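Local coordinates for protein CPn_0803/CP_1068/CPj0803/CpB0832 (Chlamydophila pneumoniae, PDB 3Q9D), which is of unknown function but, as a coiled-coil protein linked to the needle tip of type III secretion, may have a role there, at residues N57-I61 and E73-V77; F136-S142 and L154-V160. All blocks are in the same frame, centred on the assembly; numbering follows the deposited sequence.

Contact 1: N57-I61 and E73-V77; sequences NLKRI and EFQNV
I61 and L58 pack against F74 and V77 in an apolar, nearly antiparallel helix pair. The pair belongs to the helical bundle at the N-terminal end of the chain. Helix 48-61 meets helix 70-82 here. The axes of the short segments run at 165° and come within 10.4 Å of each other. I61 has two conformers, and in one of them its CG1 branch sits between the backbone N and the carbonyl carbon (chi1 70°), which carries CD1 to the backbone and CB of F74. There I61 CD1 lies 3.7 Å from F74 CA. The CG2 branch turns to E73 and V77. L58 reaches F74 with its CD2 methyl, which touches the ring at its edge, 3.6 Å from F74 CD1. L96 of helix 86-98 touches both residues, which ties the pair into the bundle. At the N-terminal end of the first segment, N57 CB packs on V77 CG1 at 3.9 Å. The extended E73 chain slides past I61. Its OE2 accepts a hydrogen bond from N138 ND2 of the second subunit. At the other carboxylate oxygen of E73, a water joins the two helices, donating to E73 OE1 at 2.9 Å and to I61 O at 3.1 Å.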
ATOM      1  N   ASN A  57     -11.684 -15.099 -21.429  1.00 20.19           N
ATOM      2  CA  ASN A  57     -12.175 -14.102 -20.482  1.00 22.24           C
ATOM      3  C   ASN A  57     -11.835 -14.419 -19.009  1.00 19.91           C
ATOM      4  O   ASN A  57     -11.469 -13.535 -18.232  1.00 19.55           O
ATOM      5  CB  ASN A  57     -13.686 -13.907 -20.695  1.00 24.30           C
ATOM      6  CG  ASN A  57     -13.978 -13.100 -21.949  1.00 34.57           C
ATOM      7  OD1 ASN A  57     -13.317 -12.093 -22.190  1.00 34.16           O
ATOM      8  ND2 ASN A  57     -14.943 -13.537 -22.756  1.00 32.20           N
ATOM      9  N   LEU A  58     -11.920 -15.688 -18.642  1.00 19.89           N
ATOM     10  CA  LEU A  58     -11.553 -16.099 -17.298  1.00 21.05           C
ATOM     11  C   LEU A  58     -10.038 -15.994 -17.112  1.00 15.42           C
ATOM     12  O   LEU A  58      -9.573 -15.523 -16.074  1.00 19.99           O
ATOM     13  CB  LEU A  58     -12.043 -17.511 -17.001  1.00 14.60           C
ATOM     14  CG  LEU A  58     -13.564 -17.687 -16.942  1.00 18.56           C
ATOM     15  CD1 LEU A  58     -13.937 -19.163 -16.899  1.00 31.14           C
ATOM     16  CD2 LEU A  58     -14.190 -16.948 -15.770  1.00 17.51           C
ATOM     17  N   LYS A  59      -9.267 -16.456 -18.092  1.00 18.87           N
ATOM     18  CA  LYS A  59      -7.822 -16.274 -17.999  1.00 23.15           C
ATOM     19  C   LYS A  59      -7.481 -14.808 -17.763  1.00 21.86           C
ATOM     20  O   LYS A  59      -6.589 -14.497 -16.990  1.00 18.77           O
ATOM     21  CB  LYS A  59      -7.111 -16.759 -19.263  1.00 17.83           C
ATOM     22  CG  LYS A  59      -6.978 -18.303 -19.330  1.00 15.97           C
ATOM     23  CD  LYS A  59      -6.295 -18.718 -20.641  1.00 26.42           C
ATOM     24  CE  LYS A  59      -6.026 -20.240 -20.656  1.00 36.41           C
ATOM     25  NZ  LYS A  59      -5.051 -20.632 -19.562  1.00 33.75           N
ATOM     26  N   ARG A  60      -8.172 -13.907 -18.452  1.00 17.24           N
ATOM     27  CA  ARG A  60      -7.920 -12.474 -18.299  0.53 16.83           C
ATOM     28  C   ARG A  60      -8.197 -11.996 -16.877  1.00 21.44           C
ATOM     29  O   ARG A  60      -7.366 -11.335 -16.248  1.00 16.12           O
ATOM     30  CB  ARG A  60      -8.781 -11.675 -19.288  0.53 16.92           C
ATOM     31  CG  ARG A  60      -8.503 -10.171 -19.285  0.53 26.16           C
ATOM     32  CD  ARG A  60      -9.114  -9.475 -20.516  0.53 31.62           C
ATOM     33  NE  ARG A  60      -8.974 -10.276 -21.733  0.53 37.27           N
ATOM     34  CZ  ARG A  60      -9.982 -10.915 -22.315  0.53 36.49           C
ATOM     35  NH1 ARG A  60      -9.783 -11.629 -23.408  0.53 31.19           N
ATOM     36  NH2 ARG A  60     -11.194 -10.831 -21.797  0.53 42.77           N
ATOM     37  N   ILE A  61      -9.377 -12.317 -16.354  1.00 18.66           N
ATOM     38  CA  ILE A  61      -9.700 -11.767 -15.045  0.59 19.90           C
ATOM     39  C   ILE A  61      -8.819 -12.359 -13.954  1.00 22.41           C
ATOM     40  O   ILE A  61      -8.521 -11.672 -12.987  1.00 20.09           O
ATOM     41  CB  ILE A  61     -11.194 -11.892 -14.668  0.59 21.77           C
ATOM     42  CG1 ILE A  61     -11.575 -13.348 -14.408  0.59 21.42           C
ATOM     43  CG2 ILE A  61     -12.092 -11.283 -15.746  0.59 21.23           C
ATOM     44  CD1 ILE A  61     -13.048 -13.513 -14.060  0.59 23.58           C
ATOM     45  N   GLU A  73     -16.877  -9.758 -10.917  1.00 14.60           N
ATOM     46  CA  GLU A  73     -16.386  -9.624 -12.285  1.00 16.40           C
ATOM     47  C   GLU A  73     -16.579 -10.939 -13.046  1.00 18.78           C
ATOM     48  O   GLU A  73     -16.971 -10.946 -14.212  1.00 19.40           O
ATOM     49  CB  GLU A  73     -14.903  -9.228 -12.286  1.00 16.05           C
ATOM     50  CG  GLU A  73     -14.370  -8.930 -13.679  1.00 29.35           C
ATOM     51  CD  GLU A  73     -12.935  -8.382 -13.670  1.00 37.24           C
ATOM     52  OE1 GLU A  73     -12.284  -8.429 -12.601  1.00 32.72           O
ATOM     53  OE2 GLU A  73     -12.470  -7.915 -14.745  1.00 32.92           O
ATOM     54  N   PHE A  74     -16.300 -12.048 -12.368  1.00 14.88           N
ATOM     55  CA  PHE A  74     -16.579 -13.372 -12.895  1.00 17.80           C
ATOM     56  C   PHE A  74     -18.073 -13.574 -13.236  1.00 18.70           C
ATOM     57  O   PHE A  74     -18.416 -14.087 -14.300  1.00 17.22           O
ATOM     58  CB  PHE A  74     -16.108 -14.430 -11.889  1.00 13.22           C
ATOM     59  CG  PHE A  74     -16.833 -15.737 -12.007  1.00 20.63           C
ATOM     60  CD1 PHE A  74     -16.527 -16.631 -13.025  1.00 19.64           C
ATOM     61  CD2 PHE A  74     -17.822 -16.078 -11.090  1.00 21.70           C
ATOM     62  CE1 PHE A  74     -17.218 -17.869 -13.135  1.00 16.82           C
ATOM     63  CE2 PHE A  74     -18.503 -17.301 -11.188  1.00 20.92           C
ATOM     64  CZ  PHE A  74     -18.205 -18.184 -12.205  1.00 17.43           C
ATOM     65  N   GLN A  75     -18.969 -13.200 -12.334  1.00 17.85           N
ATOM     66  CA  GLN A  75     -20.397 -13.330 -12.638  1.00 16.09           C
ATOM     67  C   GLN A  75     -20.744 -12.557 -13.892  1.00 19.50           C
ATOM     68  O   GLN A  75     -21.522 -13.009 -14.707  1.00 21.06           O
ATOM     69  CB  GLN A  75     -21.244 -12.798 -11.475  1.00 15.22           C
ATOM     70  CG  GLN A  75     -21.154 -13.650 -10.213  1.00 18.13           C
ATOM     71  CD  GLN A  75     -22.029 -13.082  -9.114  1.00 22.19           C
ATOM     72  OE1 GLN A  75     -21.839 -11.943  -8.693  1.00 19.71           O
ATOM     73  NE2 GLN A  75     -23.018 -13.858  -8.674  1.00 23.23           N
ATOM     74  N   ASN A  76     -20.171 -11.372 -14.037  1.00 17.82           N
ATOM     75  CA  ASN A  76     -20.447 -10.534 -15.216  1.00 15.96           C
ATOM     76  C   ASN A  76     -19.982 -11.211 -16.515  1.00 23.73           C
ATOM     77  O   ASN A  76     -20.672 -11.161 -17.528  1.00 24.32           O
ATOM     78  CB  ASN A  76     -19.785  -9.165 -15.058  1.00 23.23           C
ATOM     79  CG  ASN A  76     -20.064  -8.243 -16.235  1.00 30.59           C
ATOM     80  OD1 ASN A  76     -21.207  -7.866 -16.469  1.00 33.30           O
ATOM     81  ND2 ASN A  76     -19.021  -7.886 -16.981  1.00 32.31           N
ATOM     82  N   VAL A  77     -18.824 -11.867 -16.458  1.00 19.91           N
ATOM     83  CA  VAL A  77     -18.310 -12.664 -17.573  1.00 20.57           C
ATOM     84  C   VAL A  77     -19.270 -13.794 -17.941  1.00 25.53           C
ATOM     85  O   VAL A  77     -19.567 -14.019 -19.115  1.00 24.47           O
ATOM     86  CB  VAL A  77     -16.920 -13.260 -17.218  1.00 23.43           C
ATOM     87  CG1 VAL A  77     -16.551 -14.417 -18.162  1.00 19.64           C
ATOM     88  CG2 VAL A  77     -15.853 -12.151 -17.273  1.00 25.52           C
TER
HETATM   89  O   HOH W   1      -9.471  -8.700 -13.125  1.00 32.52           O

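Contact 2: F136-S142 and L154-V160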
ATOM      1  N   PHE A 136     -10.469 -11.546   7.134  1.00 16.47           N
ATOM      2  CA  PHE A 136     -10.199 -12.425   8.263  1.00 13.91           C
ATOM      3  C   PHE A 136      -8.766 -12.938   8.248  1.00 17.88           C
ATOM      4  O   PHE A 136      -8.151 -13.120   7.184  1.00 15.49           O
ATOM      5  CB  PHE A 136     -11.202 -13.578   8.321  1.00 16.75           C
ATOM      6  CG  PHE A 136     -12.526 -13.178   8.939  1.00 16.63           C
ATOM      7  CD1 PHE A 136     -12.855 -13.588  10.227  1.00 17.18           C
ATOM      8  CD2 PHE A 136     -13.432 -12.395   8.229  1.00 18.61           C
ATOM      9  CE1 PHE A 136     -14.086 -13.227  10.797  1.00 24.39           C
ATOM     10  CE2 PHE A 136     -14.658 -12.034   8.790  1.00 25.15           C
ATOM     11  CZ  PHE A 136     -14.977 -12.452  10.081  1.00 24.47           C
ATOM     12  N   ILE A 137      -8.236 -13.171   9.437  1.00 14.07           N
ATOM     13  CA  ILE A 137      -6.929 -13.788   9.558  1.00 16.48           C
ATOM     14  C   ILE A 137      -6.921 -15.175   8.880  1.00 20.85           C
ATOM     15  O   ILE A 137      -7.906 -15.916   8.942  1.00 15.80           O
ATOM     16  CB  ILE A 137      -6.497 -13.922  11.023  1.00 18.18           C
ATOM     17  CG1 ILE A 137      -5.082 -14.497  11.071  1.00 25.43           C
ATOM     18  CG2 ILE A 137      -7.493 -14.815  11.813  1.00 19.08           C
ATOM     19  CD1 ILE A 137      -4.427 -14.484  12.462  1.00 32.57           C
ATOM     20  N   ASN A 138      -5.826 -15.492   8.191  1.00 16.50           N
ATOM     21  CA  ASN A 138      -5.657 -16.774   7.507  1.00 16.88           C
ATOM     22  C   ASN A 138      -4.437 -17.552   8.019  1.00 22.64           C
ATOM     23  O   ASN A 138      -4.427 -18.779   8.046  1.00 22.97           O
ATOM     24  CB  ASN A 138      -5.460 -16.538   5.996  1.00 14.99           C
ATOM     25  CG  ASN A 138      -5.325 -17.846   5.223  1.00 29.32           C
ATOM     26  OD1 ASN A 138      -6.248 -18.648   5.206  1.00 36.34           O
ATOM     27  ND2 ASN A 138      -4.171 -18.061   4.589  1.00 30.31           N
ATOM     28  N   PHE A 139      -3.392 -16.832   8.401  1.00 16.88           N
ATOM     29  CA  PHE A 139      -2.168 -17.490   8.805  1.00 17.88           C
ATOM     30  C   PHE A 139      -1.272 -16.491   9.550  1.00 17.14           C
ATOM     31  O   PHE A 139      -1.385 -15.295   9.350  1.00 19.92           O
ATOM     32  CB  PHE A 139      -1.444 -18.015   7.547  1.00 22.01           C
ATOM     33  CG  PHE A 139      -0.507 -19.154   7.819  1.00 20.77           C
ATOM     34  CD1 PHE A 139      -0.988 -20.461   7.962  1.00 26.29           C
ATOM     35  CD2 PHE A 139       0.856 -18.937   7.908  1.00 26.58           C
ATOM     36  CE1 PHE A 139      -0.112 -21.522   8.217  1.00 24.08           C
ATOM     37  CE2 PHE A 139       1.735 -19.991   8.161  1.00 25.15           C
ATOM     38  CZ  PHE A 139       1.250 -21.285   8.322  1.00 20.11           C
ATOM     39  N   ILE A 140      -0.423 -16.981  10.441  1.00 17.59           N
ATOM     40  CA  ILE A 140       0.555 -16.114  11.104  1.00 17.52           C
ATOM     41  C   ILE A 140       1.860 -16.878  11.235  1.00 19.65           C
ATOM     42  O   ILE A 140       1.858 -18.089  11.511  1.00 18.72           O
ATOM     43  CB  ILE A 140       0.056 -15.615  12.496  1.00 18.30           C
ATOM     44  CG1 ILE A 140       1.113 -14.759  13.207  1.00 22.66           C
ATOM     45  CG2 ILE A 140      -0.327 -16.765  13.384  1.00 25.42           C
ATOM     46  CD1 ILE A 140       0.641 -14.247  14.574  1.00 24.93           C
ATOM     47  N   THR A 141       2.978 -16.190  11.000  1.00 14.76           N
ATOM     48  CA  THR A 141       4.283 -16.790  11.266  1.00 20.11           C
ATOM     49  C   THR A 141       5.017 -15.898  12.257  1.00 22.70           C
ATOM     50  O   THR A 141       4.736 -14.703  12.340  1.00 20.97           O
ATOM     51  CB  THR A 141       5.155 -16.869  10.000  1.00 22.21           C
ATOM     52  OG1 THR A 141       5.394 -15.543   9.508  1.00 22.88           O
ATOM     53  CG2 THR A 141       4.487 -17.711   8.915  1.00 18.19           C
ATOM     54  N   SER A 142       5.973 -16.468  12.978  1.00 17.95           N
ATOM     55  CA  SER A 142       6.798 -15.703  13.906  1.00 25.35           C
ATOM     56  C   SER A 142       8.211 -16.230  13.833  1.00 30.52           C
ATOM     57  O   SER A 142       8.419 -17.438  13.743  1.00 29.86           O
ATOM     58  CB  SER A 142       6.297 -15.839  15.344  1.00 29.06           C
ATOM     59  OG  SER A 142       5.007 -15.262  15.509  1.00 30.34           O
ATOM     60  N   LEU A 154       9.632 -11.413  15.054  1.00 19.29           N
ATOM     61  CA  LEU A 154       9.152 -10.832  13.802  1.00 19.03           C
ATOM     62  C   LEU A 154       7.909 -11.618  13.392  1.00 19.73           C
ATOM     63  O   LEU A 154       7.999 -12.766  12.934  1.00 20.90           O
ATOM     64  CB  LEU A 154      10.238 -10.923  12.718  1.00 20.96           C
ATOM     65  CG  LEU A 154      10.000 -10.256  11.355  1.00 26.16           C
ATOM     66  CD1 LEU A 154      11.274 -10.354  10.521  1.00 34.60           C
ATOM     67  CD2 LEU A 154       8.823 -10.883  10.587  1.00 23.70           C
ATOM     68  N   ASN A 155       6.744 -11.024  13.609  1.00 16.24           N
ATOM     69  CA  ASN A 155       5.485 -11.694  13.297  1.00 17.52           C
ATOM     70  C   ASN A 155       4.972 -11.270  11.941  1.00 17.98           C
ATOM     71  O   ASN A 155       5.094 -10.101  11.570  1.00 17.23           O
ATOM     72  CB  ASN A 155       4.441 -11.370  14.359  1.00 15.09           C
ATOM     73  CG  ASN A 155       4.942 -11.672  15.751  1.00 24.05           C
ATOM     74  OD1 ASN A 155       5.062 -12.835  16.135  1.00 21.27           O
ATOM     75  ND2 ASN A 155       5.281 -10.629  16.500  1.00 22.17           N
ATOM     76  N   ARG A 156       4.395 -12.214  11.204  1.00 14.78           N
ATOM     77  CA  ARG A 156       3.735 -11.870   9.953  1.00 16.62           C
ATOM     78  C   ARG A 156       2.296 -12.353   9.981  1.00 19.76           C
ATOM     79  O   ARG A 156       2.055 -13.531  10.151  1.00 19.08           O
ATOM     80  CB  ARG A 156       4.488 -12.495   8.760  1.00 14.64           C
ATOM     81  CG  ARG A 156       5.828 -11.842   8.491  1.00 22.91           C
ATOM     82  CD  ARG A 156       6.596 -12.620   7.407  1.00 23.63           C
ATOM     83  NE  ARG A 156       7.991 -12.203   7.333  1.00 28.46           N
ATOM     84  CZ  ARG A 156       8.391 -11.062   6.775  1.00 24.21           C
ATOM     85  NH1 ARG A 156       7.500 -10.223   6.249  1.00 19.27           N
ATOM     86  NH2 ARG A 156       9.682 -10.757   6.757  1.00 25.70           N
ATOM     87  N   LEU A 157       1.353 -11.431   9.812  1.00 15.65           N
ATOM     88  CA  LEU A 157      -0.095 -11.602   9.809  0.51 17.10           C
ATOM     89  C   LEU A 157      -0.628 -11.745   8.387  1.00 20.31           C
ATOM     90  O   LEU A 157      -0.245 -10.844   7.642  1.00 23.51           O
ATOM     91  CB  LEU A 157      -0.775 -10.425  10.509  0.51 20.76           C
ATOM     92  CG  LEU A 157      -0.595 -10.343  12.027  0.51 25.37           C
ATOM     93  CD1 LEU A 157      -1.416 -11.417  12.725  0.51 26.05           C
ATOM     94  CD2 LEU A 157       0.875 -10.458  12.401  0.51 17.55           C
ATOM     95  N   ALA A 158      -1.265 -12.828   7.939  1.00 16.17           N
ATOM     96  CA  ALA A 158      -1.747 -12.913   6.561  1.00 14.61           C
ATOM     97  C   ALA A 158      -3.242 -13.060   6.637  1.00 15.15           C
ATOM     98  O   ALA A 158      -3.747 -13.845   7.449  1.00 19.10           O
ATOM     99  CB  ALA A 158      -1.124 -14.137   5.832  1.00 14.83           C
ATOM    100  N   ARG A 159      -3.952 -12.312   5.804  1.00 12.72           N
ATOM    101  CA  ARG A 159      -5.404 -12.420   5.748  1.00 11.72           C
ATOM    102  C   ARG A 159      -5.873 -13.350   4.633  1.00 16.73           C
ATOM    103  O   ARG A 159      -5.098 -13.717   3.748  1.00 13.58           O
ATOM    104  CB  ARG A 159      -6.012 -11.044   5.557  1.00 15.84           C
ATOM    105  CG  ARG A 159      -5.569 -10.047   6.621  1.00 19.09           C
ATOM    106  CD  ARG A 159      -6.367  -8.762   6.582  1.00 15.34           C
ATOM    107  NE  ARG A 159      -6.510  -8.227   5.221  1.00 16.05           N
ATOM    108  CZ  ARG A 159      -6.867  -6.971   4.957  1.00 20.61           C
ATOM    109  NH1 ARG A 159      -7.117  -6.130   5.955  1.00 23.53           N
ATOM    110  NH2 ARG A 159      -6.994  -6.553   3.702  1.00 20.27           N
ATOM    111  N   VAL A 160      -7.143 -13.729   4.684  1.00 14.47           N
ATOM    112  CA  VAL A 160      -7.760 -14.532   3.627  1.00 18.84           C
ATOM    113  C   VAL A 160      -7.538 -13.896   2.238  1.00 22.71           C
ATOM    114  O   VAL A 160      -7.382 -14.600   1.246  1.00 15.54           O
ATOM    115  CB  VAL A 160      -9.294 -14.714   3.877  1.00 13.80           C
ATOM    116  CG1 VAL A 160      -9.994 -15.266   2.633  1.00 17.88           C
ATOM    117  CG2 VAL A 160      -9.546 -15.623   5.088  1.00 14.93           C
TER
HETATM  118  O   HOH W   2      -2.891 -15.602   2.952  1.00 48.96           O
HETATM  119  O   HOH W   3       7.576 -14.511  10.719  1.00 22.03           O
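The N155 amide receives S142 OG in the plane of its carbonyl, on the antiparallel beta hairpin of strands 137-147 and 150-159. In this hydrogen bond S142 OG lies 2.5 Å from N155 OD1. N155 ND2 bonds to T169 OG1 and L167 O on the third strand, which fixes the rotation of the amide. S142 OG also bonds to H180 NE2 of the third subunit. The R156 guanidinium has L154 CD2 over one face, offset toward the rim. The F139 side chain ends away from the partner strand and packs on T69 of the fourth subunit.

The backbone ladder is regular from N155 to A158. F139 with A158 and T141 with R156 are hydrogen-bonded pairs, while I140 with L157 and S142 with N155 are non-hydrogen-bonded pairs. The regular part ends in a classic beta bulge at N138 and F139, which both face A158. A158 O accepts from N138 N at 2.8 Å and from F139 N at 3.2 Å. The first donor lies in the carbonyl plane and the second is tilted 29° from it. Beyond the bulge V160 N donates to F136 O, nearly in line with its C=O.

I140 and L157 lie side by side on one sheet face, with their CD1 atoms 4.0 Å apart in one of the two L157 conformers. On the other face F139 CB lies 4.3 Å from A158 CB. T141 OG1 stands between its backbone N and carbonyl carbon (chi1 61°). That places it 3.3 Å from R156 CB, where the two side chains cross. T141 OG1 also donates to a water at 2.7 Å, and this water donates in turn to L154 O.

In the fold
Contact 1 and contact 2 lie on opposite sides of the chain's centre, about 29 Å apart between centres, and share no helix or strand. Both are partly buried. Contact 1 joins two helices mainly by side chains, with one water bridge and no direct hydrogen bond across it. Contact 2 joins two strands mainly by backbone hydrogen bonds, and its apolar contacts are added to these. Neighbouring subunits reach both sites. The bond between E73 of one copy and N138 of another is made at both contacts, each time with a different neighbour, so the helical part of one copy meets the hairpin of another.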